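Local coordinates for periplasmic oligopeptide-binding protein (Burkholderia pseudomallei, PDB 3ZS6) that probably binds oligopeptides in the periplasm and delivers them to an ABC transporter for uptake, at residues Q258-D270 and R394-A408. Numbering follows the deposited sequence. Where two conformers were deposited one is given.
Sequences QLATYYYYLKNSD and RHDGKVQIARDGWFA
With chi1 at 72°, Tyr263 holds CG between its backbone N and carbonyl carbon, which lays the ring beside the Asp404 side chain; Tyr265 instead sets CG anti to its N (159°) and reaches across to helix 387-395, its OH 3.0 Å from Arg394 O. Asp404 CB sits over one face of the Tyr263 ring, 3.8 Å from its centroid, a CH-pi contact. Ring and carboxylate planes lie 16° apart, and two waters bridge Tyr263 OH to the carboxylate, one at OD1 and one at OD2. Arg394 CG covers a face of the Tyr265 ring. Arg394 NH1 donates to Arg403 O over 2.8 Å, with the oxygen in the guanidinium plane; Asp404 OD2 lies over a face of that group, making a charge-only salt bridge with NE. The scaffold is antiparallel pairing of 260-266 with 401-407, for instance Tyr265 N to Ala402 O at 2.8 Å. On the sheet face carrying Tyr262 and Arg403, Ala260 CB stands over the Phe407 ring centre, 3.5 Å from its centroid, and Arg403 CG packs against Tyr262 OH at 3.3 Å; that hydroxyl bonds His361. Backbone hydrogen bonds from Gly405 and Phe407 and a salt bridge from Arg403 NH1 hold the bound peptide's backbone, consistent with recognition depending little on sequence; the buried Asp404 charge is probably stabilised by Arg394 and water.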
# COMPACT_ATOMS: atom_id res chain seq x y z
N GLN A 258 4.69 -11.41 1.24
CA GLN A 258 4.42 -10.29 0.35
C GLN A 258 5.54 -9.26 0.40
O GLN A 258 6.35 -9.28 1.33
CB GLN A 258 3.08 -9.64 0.72
CG GLN A 258 1.89 -10.28 0.02
CD GLN A 258 0.58 -10.02 0.73
OE1 GLN A 258 0.56 -9.53 1.86
NE2 GLN A 258 -0.53 -10.34 0.07
N LEU A 259 5.59 -8.38 -0.60
CA LEU A 259 6.51 -7.25 -0.56
C LEU A 259 5.83 -6.16 0.25
O LEU A 259 5.33 -5.17 -0.29
CB LEU A 259 6.84 -6.74 -1.97
CG LEU A 259 7.78 -7.61 -2.83
CD1 LEU A 259 7.92 -7.05 -4.25
CD2 LEU A 259 9.15 -7.76 -2.16
N ALA A 260 5.80 -6.36 1.56
CA ALA A 260 5.02 -5.49 2.44
C ALA A 260 5.57 -5.59 3.86
O ALA A 260 5.98 -6.66 4.29
CB ALA A 260 3.53 -5.89 2.39
N THR A 261 5.59 -4.46 4.56
CA THR A 261 6.21 -4.39 5.89
C THR A 261 5.22 -3.89 6.94
O THR A 261 4.54 -2.88 6.74
CB THR A 261 7.44 -3.45 5.86
OG1 THR A 261 8.37 -3.89 4.86
CG2 THR A 261 8.15 -3.41 7.22
N TYR A 262 5.16 -4.61 8.05
CA TYR A 262 4.31 -4.26 9.19
C TYR A 262 5.20 -3.49 10.17
O TYR A 262 6.29 -3.95 10.53
CB TYR A 262 3.79 -5.55 9.83
CG TYR A 262 2.72 -5.42 10.90
CD1 TYR A 262 3.00 -4.84 12.14
CD2 TYR A 262 1.44 -5.93 10.70
CE1 TYR A 262 2.02 -4.75 13.13
CE2 TYR A 262 0.46 -5.85 11.68
CZ TYR A 262 0.76 -5.26 12.90
OH TYR A 262 -0.21 -5.17 13.88
N TYR A 263 4.75 -2.32 10.58
CA TYR A 263 5.58 -1.47 11.42
C TYR A 263 4.77 -0.49 12.26
O TYR A 263 3.59 -0.21 11.97
CB TYR A 263 6.60 -0.70 10.57
CG TYR A 263 6.01 0.42 9.72
CD1 TYR A 263 5.91 1.71 10.22
CD2 TYR A 263 5.57 0.17 8.42
CE1 TYR A 263 5.38 2.74 9.44
CE2 TYR A 263 5.05 1.20 7.62
CZ TYR A 263 4.96 2.48 8.14
OH TYR A 263 4.44 3.50 7.38
N TYR A 264 5.40 0.02 13.32
CA TYR A 264 4.76 1.01 14.15
C TYR A 264 5.22 2.42 13.79
O TYR A 264 6.42 2.73 13.78
CB TYR A 264 4.99 0.73 15.64
CG TYR A 264 4.06 -0.30 16.24
CD1 TYR A 264 2.92 -0.73 15.56
CD2 TYR A 264 4.30 -0.83 17.50
CE1 TYR A 264 2.06 -1.67 16.13
CE2 TYR A 264 3.45 -1.76 18.07
CZ TYR A 264 2.33 -2.19 17.38
OH TYR A 264 1.48 -3.12 17.96
N TYR A 265 4.25 3.24 13.46
CA TYR A 265 4.44 4.65 13.23
C TYR A 265 4.85 5.27 14.55
O TYR A 265 4.36 4.87 15.61
CB TYR A 265 3.10 5.19 12.76
CG TYR A 265 2.79 6.67 12.87
CD1 TYR A 265 2.59 7.27 14.11
CD2 TYR A 265 2.57 7.43 11.73
CE1 TYR A 265 2.24 8.61 14.20
CE2 TYR A 265 2.23 8.75 11.81
CZ TYR A 265 2.07 9.34 13.05
OH TYR A 265 1.72 10.66 13.11
N LEU A 266 5.78 6.22 14.49
CA LEU A 266 6.15 7.04 15.64
C LEU A 266 6.05 8.51 15.24
O LEU A 266 6.59 8.91 14.20
CB LEU A 266 7.59 6.76 16.09
CG LEU A 266 7.97 5.35 16.57
CD1 LEU A 266 9.47 5.33 16.92
CD2 LEU A 266 7.13 4.89 17.76
N LYS A 267 5.36 9.30 16.05
CA LYS A 267 5.22 10.73 15.79
C LYS A 267 6.55 11.42 16.03
O LYS A 267 6.92 11.66 17.18
CB LYS A 267 4.15 11.32 16.71
CG LYS A 267 3.90 12.81 16.51
CD LYS A 267 2.93 13.31 17.57
CE LYS A 267 2.75 14.81 17.53
NZ LYS A 267 1.93 15.27 18.68
N ASN A 268 7.26 11.74 14.96
CA ASN A 268 8.62 12.28 15.09
C ASN A 268 8.68 13.69 15.68
O ASN A 268 9.75 14.15 16.09
CB ASN A 268 9.37 12.23 13.76
CG ASN A 268 9.91 10.83 13.43
OD1 ASN A 268 9.24 9.81 13.66
ND2 ASN A 268 11.13 10.78 12.92
N SER A 269 7.55 14.38 15.73
CA SER A 269 7.50 15.69 16.38
C SER A 269 7.07 15.58 17.84
O SER A 269 6.94 16.59 18.53
CB SER A 269 6.56 16.63 15.62
OG SER A 269 5.22 16.21 15.74
N ASP A 270 6.82 14.36 18.32
CA ASP A 270 6.51 14.19 19.73
C ASP A 270 7.71 14.66 20.55
O ASP A 270 8.85 14.43 20.16
CB ASP A 270 6.17 12.74 20.06
CG ASP A 270 5.89 12.51 21.55
OD1 ASP A 270 6.86 12.28 22.30
OD2 ASP A 270 4.71 12.56 21.97
N ARG A 394 -2.92 9.49 11.60
CA ARG A 394 -1.49 9.41 11.30
C ARG A 394 -1.04 10.60 10.43
O ARG A 394 -0.01 11.22 10.70
CB ARG A 394 -1.13 8.06 10.65
CG ARG A 394 -1.31 6.86 11.59
CD ARG A 394 -0.91 5.52 10.96
NE ARG A 394 -1.38 5.37 9.58
CZ ARG A 394 -1.72 4.22 9.00
NH1 ARG A 394 -1.70 3.08 9.70
NH2 ARG A 394 -2.10 4.20 7.72
N HIS A 395 -1.81 10.92 9.39
CA HIS A 395 -1.51 12.09 8.56
C HIS A 395 -1.42 13.36 9.41
O HIS A 395 -0.57 14.22 9.17
CB HIS A 395 -2.56 12.29 7.45
CG HIS A 395 -2.33 11.43 6.24
ND1 HIS A 395 -1.21 11.55 5.45
CD2 HIS A 395 -3.09 10.46 5.68
CE1 HIS A 395 -1.28 10.67 4.46
NE2 HIS A 395 -2.41 10.00 4.58
N ASP A 396 -2.31 13.48 10.39
CA ASP A 396 -2.44 14.72 11.16
C ASP A 396 -1.58 14.68 12.42
O ASP A 396 -1.59 15.62 13.22
CB ASP A 396 -3.91 14.99 11.54
CG ASP A 396 -4.80 15.26 10.33
OD1 ASP A 396 -4.26 15.50 9.23
OD2 ASP A 396 -6.04 15.25 10.48
N GLY A 397 -0.86 13.58 12.61
CA GLY A 397 -0.03 13.42 13.79
C GLY A 397 -0.82 13.48 15.10
O GLY A 397 -0.30 13.95 16.10
N LYS A 398 -2.06 12.99 15.09
CA LYS A 398 -2.89 12.99 16.30
C LYS A 398 -2.77 11.69 17.11
O LYS A 398 -3.54 11.45 18.05
CB LYS A 398 -4.35 13.27 15.93
CG LYS A 398 -4.54 14.69 15.41
CD LYS A 398 -5.97 14.99 15.03
CE LYS A 398 -6.07 16.41 14.48
NZ LYS A 398 -7.47 16.83 14.30
N VAL A 399 -1.80 10.87 16.74
CA VAL A 399 -1.49 9.64 17.46
C VAL A 399 0.02 9.63 17.69
O VAL A 399 0.77 10.24 16.92
CB VAL A 399 -1.93 8.39 16.66
CG1 VAL A 399 -3.45 8.23 16.69
CG2 VAL A 399 -1.44 8.48 15.21
N GLN A 400 0.47 8.94 18.73
CA GLN A 400 1.88 8.95 19.12
C GLN A 400 2.61 7.73 18.58
O GLN A 400 3.63 7.84 17.90
CB GLN A 400 2.01 9.00 20.64
CG GLN A 400 1.54 10.29 21.27
CD GLN A 400 1.72 10.29 22.77
OE1 GLN A 400 1.11 9.47 23.48
NE2 GLN A 400 2.56 11.19 23.28
N ILE A 401 2.10 6.55 18.92
CA ILE A 401 2.58 5.30 18.37
C ILE A 401 1.36 4.67 17.73
O ILE A 401 0.29 4.64 18.34
CB ILE A 401 3.11 4.36 19.46
CG1 ILE A 401 4.18 5.07 20.31
CG2 ILE A 401 3.65 3.08 18.84
CD1 ILE A 401 4.79 4.20 21.40
N ALA A 402 1.49 4.20 16.49
CA ALA A 402 0.33 3.70 15.76
C ALA A 402 0.66 2.49 14.89
O ALA A 402 1.75 2.40 14.32
CB ALA A 402 -0.28 4.82 14.91
N ARG A 403 -0.28 1.56 14.82
CA ARG A 403 -0.17 0.42 13.91
C ARG A 403 -0.11 0.96 12.47
O ARG A 403 -0.93 1.81 12.08
CB ARG A 403 -1.36 -0.52 14.10
CG ARG A 403 -1.09 -1.98 13.69
CD ARG A 403 -0.85 -2.09 12.18
NE ARG A 403 -2.05 -1.75 11.43
CZ ARG A 403 -2.13 -1.72 10.10
NH1 ARG A 403 -1.08 -2.00 9.35
NH2 ARG A 403 -3.29 -1.40 9.52
N ASP A 404 0.87 0.50 11.71
CA ASP A 404 1.00 0.92 10.31
C ASP A 404 1.51 -0.25 9.48
O ASP A 404 1.73 -1.34 10.01
CB ASP A 404 1.94 2.12 10.18
CG ASP A 404 1.58 3.04 9.00
OD1 ASP A 404 1.14 2.54 7.95
OD2 ASP A 404 1.73 4.27 9.14
N GLY A 405 1.71 -0.03 8.19
CA GLY A 405 2.13 -1.08 7.28
C GLY A 405 2.06 -0.58 5.85
O GLY A 405 1.14 0.16 5.49
N TRP A 406 3.02 -0.99 5.03
CA TRP A 406 3.09 -0.51 3.65
C TRP A 406 3.26 -1.69 2.69
O TRP A 406 4.13 -2.54 2.90
CB TRP A 406 4.26 0.46 3.51
CG TRP A 406 4.41 1.12 2.17
CD1 TRP A 406 5.30 0.79 1.18
CD2 TRP A 406 3.68 2.25 1.68
NE1 TRP A 406 5.16 1.64 0.11
CE2 TRP A 406 4.17 2.55 0.39
CE3 TRP A 406 2.64 3.03 2.21
CZ2 TRP A 406 3.66 3.59 -0.39
CZ3 TRP A 406 2.14 4.08 1.43
CH2 TRP A 406 2.65 4.34 0.15
N PHE A 407 2.42 -1.73 1.66
CA PHE A 407 2.54 -2.68 0.55
C PHE A 407 3.23 -1.97 -0.60
O PHE A 407 2.86 -0.85 -0.96
CB PHE A 407 1.15 -3.12 0.07
CG PHE A 407 0.67 -4.40 0.69
CD1 PHE A 407 0.13 -4.41 1.96
CD2 PHE A 407 0.77 -5.60 -0.00
CE1 PHE A 407 -0.31 -5.59 2.54
CE2 PHE A 407 0.33 -6.79 0.56
CZ PHE A 407 -0.21 -6.79 1.84
N ALA A 408 4.23 -2.62 -1.19
CA ALA A 408 4.92 -2.03 -2.33
C ALA A 408 3.92 -1.70 -3.44
O ALA A 408 3.01 -2.49 -3.71
CB ALA A 408 5.97 -3.01 -2.86
O HOH W 1 2.37 3.39 5.78
O HOH W 2 4.35 5.78 8.42